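Local coordinates for protein Cfl (Pectobacterium brasiliense, PDB 7A9J) that probably activates carboxylic acids with ATP as an adenylate-forming ligase, and binds a bicyclic aromatic keto acid in its acyl pocket, at residues P229-W241 with P276-I289. The protein carries 1 engineered substitution. Sequence-based numbering, arbitrary orientation.
Sequences PAILSLVDLISPW and PAWIAGTPSNFHKI. With R4Z (6-ethyl-1-oxidanylidene-indene-4-carboxylic acid), chain B.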
# COMPACT_ATOMS: atom_id res chain seq x y z
N PRO A 229 20.18 7.68 -4.60
CA PRO A 229 18.83 7.22 -5.00
C PRO A 229 17.75 8.03 -4.31
O PRO A 229 17.84 8.27 -3.11
CB PRO A 229 18.76 5.76 -4.54
CG PRO A 229 20.16 5.33 -4.41
CD PRO A 229 20.92 6.57 -3.96
N ALA A 230 16.77 8.47 -5.09
CA ALA A 230 15.54 9.06 -4.57
C ALA A 230 14.42 8.02 -4.64
O ALA A 230 14.24 7.34 -5.65
CB ALA A 230 15.13 10.30 -5.38
N ILE A 231 13.65 7.95 -3.57
CA ILE A 231 12.58 6.96 -3.36
C ILE A 231 11.28 7.71 -3.50
O ILE A 231 11.10 8.76 -2.87
CB ILE A 231 12.72 6.31 -1.96
CG1 ILE A 231 13.64 5.10 -1.99
CG2 ILE A 231 11.36 5.92 -1.31
CD1 ILE A 231 14.79 5.18 -2.87
N LEU A 232 10.34 7.16 -4.30
CA LEU A 232 9.04 7.78 -4.47
C LEU A 232 7.99 6.78 -4.03
O LEU A 232 8.01 5.61 -4.45
CB LEU A 232 8.79 8.15 -5.93
CG LEU A 232 7.39 8.52 -6.34
CD1 LEU A 232 6.95 9.76 -5.56
CD2 LEU A 232 7.32 8.74 -7.91
N SER A 233 7.05 7.24 -3.22
CA SER A 233 5.85 6.42 -2.98
C SER A 233 4.63 7.16 -3.52
O SER A 233 4.36 8.29 -3.10
CB SER A 233 5.66 6.10 -1.49
OG SER A 233 4.41 5.39 -1.34
N LEU A 234 3.88 6.49 -4.43
CA LEU A 234 2.71 7.13 -4.99
C LEU A 234 1.52 7.07 -4.03
O LEU A 234 0.52 7.78 -4.24
CB LEU A 234 2.33 6.45 -6.31
CG LEU A 234 3.45 6.66 -7.34
CD1 LEU A 234 3.15 5.83 -8.57
CD2 LEU A 234 3.55 8.14 -7.75
N VAL A 235 1.61 6.28 -2.96
CA VAL A 235 0.53 6.23 -1.98
C VAL A 235 0.72 7.44 -1.05
O VAL A 235 1.85 7.75 -0.72
CB VAL A 235 0.65 4.93 -1.20
CG1 VAL A 235 -0.26 4.97 -0.00
CG2 VAL A 235 0.28 3.71 -2.18
N ASP A 236 -0.36 8.12 -0.69
CA ASP A 236 -0.23 9.29 0.19
C ASP A 236 0.62 9.02 1.41
O ASP A 236 0.52 7.97 2.06
CB ASP A 236 -1.61 9.79 0.69
CG ASP A 236 -2.58 10.17 -0.41
OD1 ASP A 236 -2.17 10.55 -1.53
OD2 ASP A 236 -3.79 10.14 -0.12
N LEU A 237 1.42 10.05 1.79
CA LEU A 237 2.29 9.93 2.95
C LEU A 237 1.51 9.84 4.26
O LEU A 237 2.06 9.42 5.27
CB LEU A 237 3.26 11.16 2.98
CG LEU A 237 4.24 11.23 4.15
CD1 LEU A 237 5.10 9.97 4.29
CD2 LEU A 237 5.09 12.53 3.88
N ILE A 238 0.22 10.17 4.24
CA ILE A 238 -0.63 9.96 5.41
C ILE A 238 -0.99 8.48 5.57
O ILE A 238 -1.50 8.09 6.61
CB ILE A 238 -1.85 10.88 5.26
CG1 ILE A 238 -2.42 11.35 6.62
CG2 ILE A 238 -2.97 10.19 4.50
CD1 ILE A 238 -1.47 12.27 7.45
N SER A 239 -0.69 7.67 4.59
CA SER A 239 -1.11 6.24 4.67
C SER A 239 0.02 5.37 5.24
O SER A 239 1.18 5.56 4.90
CB SER A 239 -1.46 5.76 3.27
OG SER A 239 -1.97 4.42 3.33
N PRO A 240 -0.23 4.42 6.13
CA PRO A 240 0.87 3.68 6.79
C PRO A 240 1.96 3.07 5.91
O PRO A 240 3.13 3.16 6.27
CB PRO A 240 0.10 2.54 7.52
CG PRO A 240 -1.13 3.18 7.97
CD PRO A 240 -1.55 4.08 6.71
N TRP A 241 1.64 2.45 4.77
CA TRP A 241 2.74 1.92 3.96
C TRP A 241 3.76 3.03 3.58
O TRP A 241 4.96 2.81 3.62
CB TRP A 241 2.21 1.25 2.70
CG TRP A 241 3.25 0.49 1.92
CD1 TRP A 241 4.36 -0.16 2.40
CD2 TRP A 241 3.23 0.28 0.51
NE1 TRP A 241 5.07 -0.76 1.35
CE2 TRP A 241 4.39 -0.49 0.18
CE3 TRP A 241 2.34 0.68 -0.50
CZ2 TRP A 241 4.69 -0.85 -1.13
CZ3 TRP A 241 2.63 0.33 -1.78
CH2 TRP A 241 3.81 -0.41 -2.09
N PRO A 276 12.98 9.26 -10.29
CA PRO A 276 13.28 8.54 -9.06
C PRO A 276 13.91 7.18 -9.37
O PRO A 276 13.75 6.62 -10.46
CB PRO A 276 11.91 8.37 -8.40
CG PRO A 276 10.94 8.39 -9.56
CD PRO A 276 11.52 9.35 -10.54
N ALA A 277 14.67 6.67 -8.41
CA ALA A 277 15.33 5.37 -8.56
C ALA A 277 14.42 4.22 -8.17
O ALA A 277 14.69 3.07 -8.56
CB ALA A 277 16.58 5.29 -7.68
N TRP A 278 13.35 4.51 -7.43
CA TRP A 278 12.52 3.48 -6.83
C TRP A 278 11.13 4.06 -6.67
O TRP A 278 11.01 5.22 -6.23
CB TRP A 278 13.12 3.07 -5.48
CG TRP A 278 12.45 1.89 -4.78
CD1 TRP A 278 12.88 0.60 -4.79
CD2 TRP A 278 11.37 1.96 -3.87
NE1 TRP A 278 12.11 -0.15 -3.94
CE2 TRP A 278 11.15 0.66 -3.39
CE3 TRP A 278 10.52 3.01 -3.44
CZ2 TRP A 278 10.15 0.35 -2.46
CZ3 TRP A 278 9.49 2.71 -2.53
CH2 TRP A 278 9.33 1.39 -2.03
N ILE A 279 10.10 3.31 -7.06
CA ILE A 279 8.73 3.81 -7.03
C ILE A 279 7.87 2.73 -6.39
O ILE A 279 7.76 1.61 -6.93
CB ILE A 279 8.20 4.08 -8.45
CG1 ILE A 279 9.13 5.04 -9.21
CG2 ILE A 279 6.77 4.61 -8.37
CD1 ILE A 279 8.66 5.26 -10.66
N ALA A 280 7.19 3.08 -5.31
CA ALA A 280 6.13 2.24 -4.77
C ALA A 280 4.77 2.75 -5.23
O ALA A 280 4.55 3.95 -5.40
CB ALA A 280 6.19 2.20 -3.23
N GLY A 281 3.81 1.83 -5.42
CA GLY A 281 2.48 2.28 -5.82
C GLY A 281 1.51 1.12 -5.69
O GLY A 281 1.89 -0.02 -5.43
N THR A 282 0.22 1.46 -5.80
CA THR A 282 -0.79 0.37 -6.00
C THR A 282 -0.67 -0.25 -7.37
O THR A 282 -0.11 0.33 -8.30
CB THR A 282 -2.19 0.92 -5.85
OG1 THR A 282 -2.49 1.78 -6.95
CG2 THR A 282 -2.35 1.61 -4.49
N PRO A 283 -1.30 -1.42 -7.58
CA PRO A 283 -1.33 -1.94 -8.94
C PRO A 283 -2.00 -0.96 -9.88
O PRO A 283 -1.63 -0.82 -11.06
CB PRO A 283 -2.16 -3.24 -8.79
CG PRO A 283 -1.76 -3.75 -7.45
CD PRO A 283 -1.59 -2.44 -6.57
N SER A 284 -3.03 -0.30 -9.38
CA SER A 284 -3.70 0.70 -10.19
C SER A 284 -2.74 1.80 -10.65
O SER A 284 -2.87 2.29 -11.78
CB SER A 284 -4.85 1.31 -9.40
OG SER A 284 -5.44 2.34 -10.17
N ASN A 285 -1.86 2.26 -9.75
CA ASN A 285 -0.87 3.28 -10.12
C ASN A 285 -0.09 2.83 -11.35
O ASN A 285 0.06 3.58 -12.31
CB ASN A 285 0.13 3.54 -8.98
CG ASN A 285 -0.40 4.45 -7.89
OD1 ASN A 285 -0.35 4.12 -6.72
ND2 ASN A 285 -0.90 5.63 -8.27
N PHE A 286 0.41 1.59 -11.32
CA PHE A 286 1.27 1.17 -12.41
C PHE A 286 0.50 0.89 -13.69
O PHE A 286 1.01 1.13 -14.79
CB PHE A 286 2.07 -0.04 -11.95
CG PHE A 286 3.08 0.32 -10.92
CD1 PHE A 286 4.14 1.14 -11.25
CD2 PHE A 286 2.93 -0.08 -9.60
CE1 PHE A 286 5.08 1.51 -10.31
CE2 PHE A 286 3.86 0.29 -8.63
CZ PHE A 286 4.96 1.08 -8.98
N HIS A 287 -0.72 0.39 -13.57
CA HIS A 287 -1.59 0.23 -14.74
C HIS A 287 -1.77 1.56 -15.46
O HIS A 287 -1.74 1.63 -16.70
CB HIS A 287 -2.94 -0.33 -14.31
CG HIS A 287 -3.01 -1.82 -14.30
ND1 HIS A 287 -3.31 -2.55 -13.17
CD2 HIS A 287 -2.79 -2.73 -15.28
CE1 HIS A 287 -3.26 -3.84 -13.44
NE2 HIS A 287 -2.96 -3.98 -14.72
N LYS A 288 -1.98 2.64 -14.68
CA LYS A 288 -2.14 3.96 -15.28
C LYS A 288 -0.86 4.41 -15.96
O LYS A 288 -0.90 5.00 -17.05
CB LYS A 288 -2.52 4.97 -14.21
CG LYS A 288 -3.84 4.64 -13.52
CD LYS A 288 -3.98 5.37 -12.17
CE LYS A 288 -4.86 6.60 -12.31
NZ LYS A 288 -6.11 6.45 -11.51
N ILE A 289 0.29 4.13 -15.34
CA ILE A 289 1.55 4.51 -15.96
C ILE A 289 1.71 3.80 -17.31
O ILE A 289 2.10 4.41 -18.31
CB ILE A 289 2.67 4.22 -14.95
CG1 ILE A 289 2.59 5.33 -13.86
CG2 ILE A 289 4.03 4.27 -15.61
CD1 ILE A 289 3.45 5.07 -12.65
C13 R4Z B . 1.21 -2.06 6.51
C15 R4Z B . 1.95 -2.90 4.24
C02 R4Z B . 2.62 -3.60 1.82
C03 R4Z B . 2.17 -3.46 0.51
C04 R4Z B . 0.84 -2.72 0.62
C05 R4Z B . 1.83 -3.00 2.86
C06 R4Z B . 0.72 -2.40 2.21
C07 R4Z B . -0.21 -1.71 2.98
C08 R4Z B . -1.42 -1.06 2.29
C11 R4Z B . -0.05 -1.59 4.36
C12 R4Z B . 1.04 -2.18 5.01
C14 R4Z B . 1.78 -0.66 6.89
O01 R4Z B . 3.62 -4.22 2.07
O09 R4Z B . -2.07 -0.21 2.96
O10 R4Z B . -1.78 -1.35 1.11
O HOH W 1 -1.40 7.67 -6.02
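Leu-232 and Ala-280 meet at the middle of a parallel strand pair, 230-233 beside 278-281, whose short axes diverge by only 13°. Backbone bonds set the register: Leu-232 N gives to Trp-278 O, Leu-232 O receives Ala-280 N at 2.8 Å, and Leu-234 N reaches Ala-280 O almost straight (N-H...O 174°). Earlier, Ala-230 O takes Ala-277 N at 2.9 Å and a weak second bond from Trp-278 N.

Apolar contacts divide between the two faces. On that of Ile-231 and Trp-278, CG2 of Ile-231 lies 3.7 Å from Trp-278 CE3. On the other, Leu-232 runs alongside Pro-276 and Ile-279, while Leu-234 CD1 sits 3.8 Å from Ile-279 CG2.

Past the strand ends, the side chains of Asn-285 and Leu-234 run antiparallel past one another, with Leu-234 CB 3.6 Å from Asn-285 OD1. Asn-285 CG, beside its own backbone N (chi1 -80°), carries OD1 back to Thr-282 N at 2.9 Å, in the amide plane on a lone pair; Thr-282 OG1 accepts Asn-285 N, completing a capping box. The bond from Thr-282 N to OD1 and one from ND2 to a water hold the amide's rotation; that water also bonds Leu-234 O, bridging the segments.

Trp-241 links the strands to the acyl pocket. One indole face carries the ligand, with C03 of 6-ethyl-1-oxidanylidene-indene-4-carboxylic acid above the ring centre, while Gly-281 O lies at the ring edge, 3.7 Å from Trp-241 CZ3. CH2 of Trp-241 also rests against Ala-280 CB.

In the AMP-binding domain, strands 255-257 and 306-311 extend this parallel sheet on either side; Ile-245 of helix 240-251 packs against Ile-231, Trp-278 and Ala-280, and helix 267-274 covers Leu-232 and Ile-279 through Leu-271.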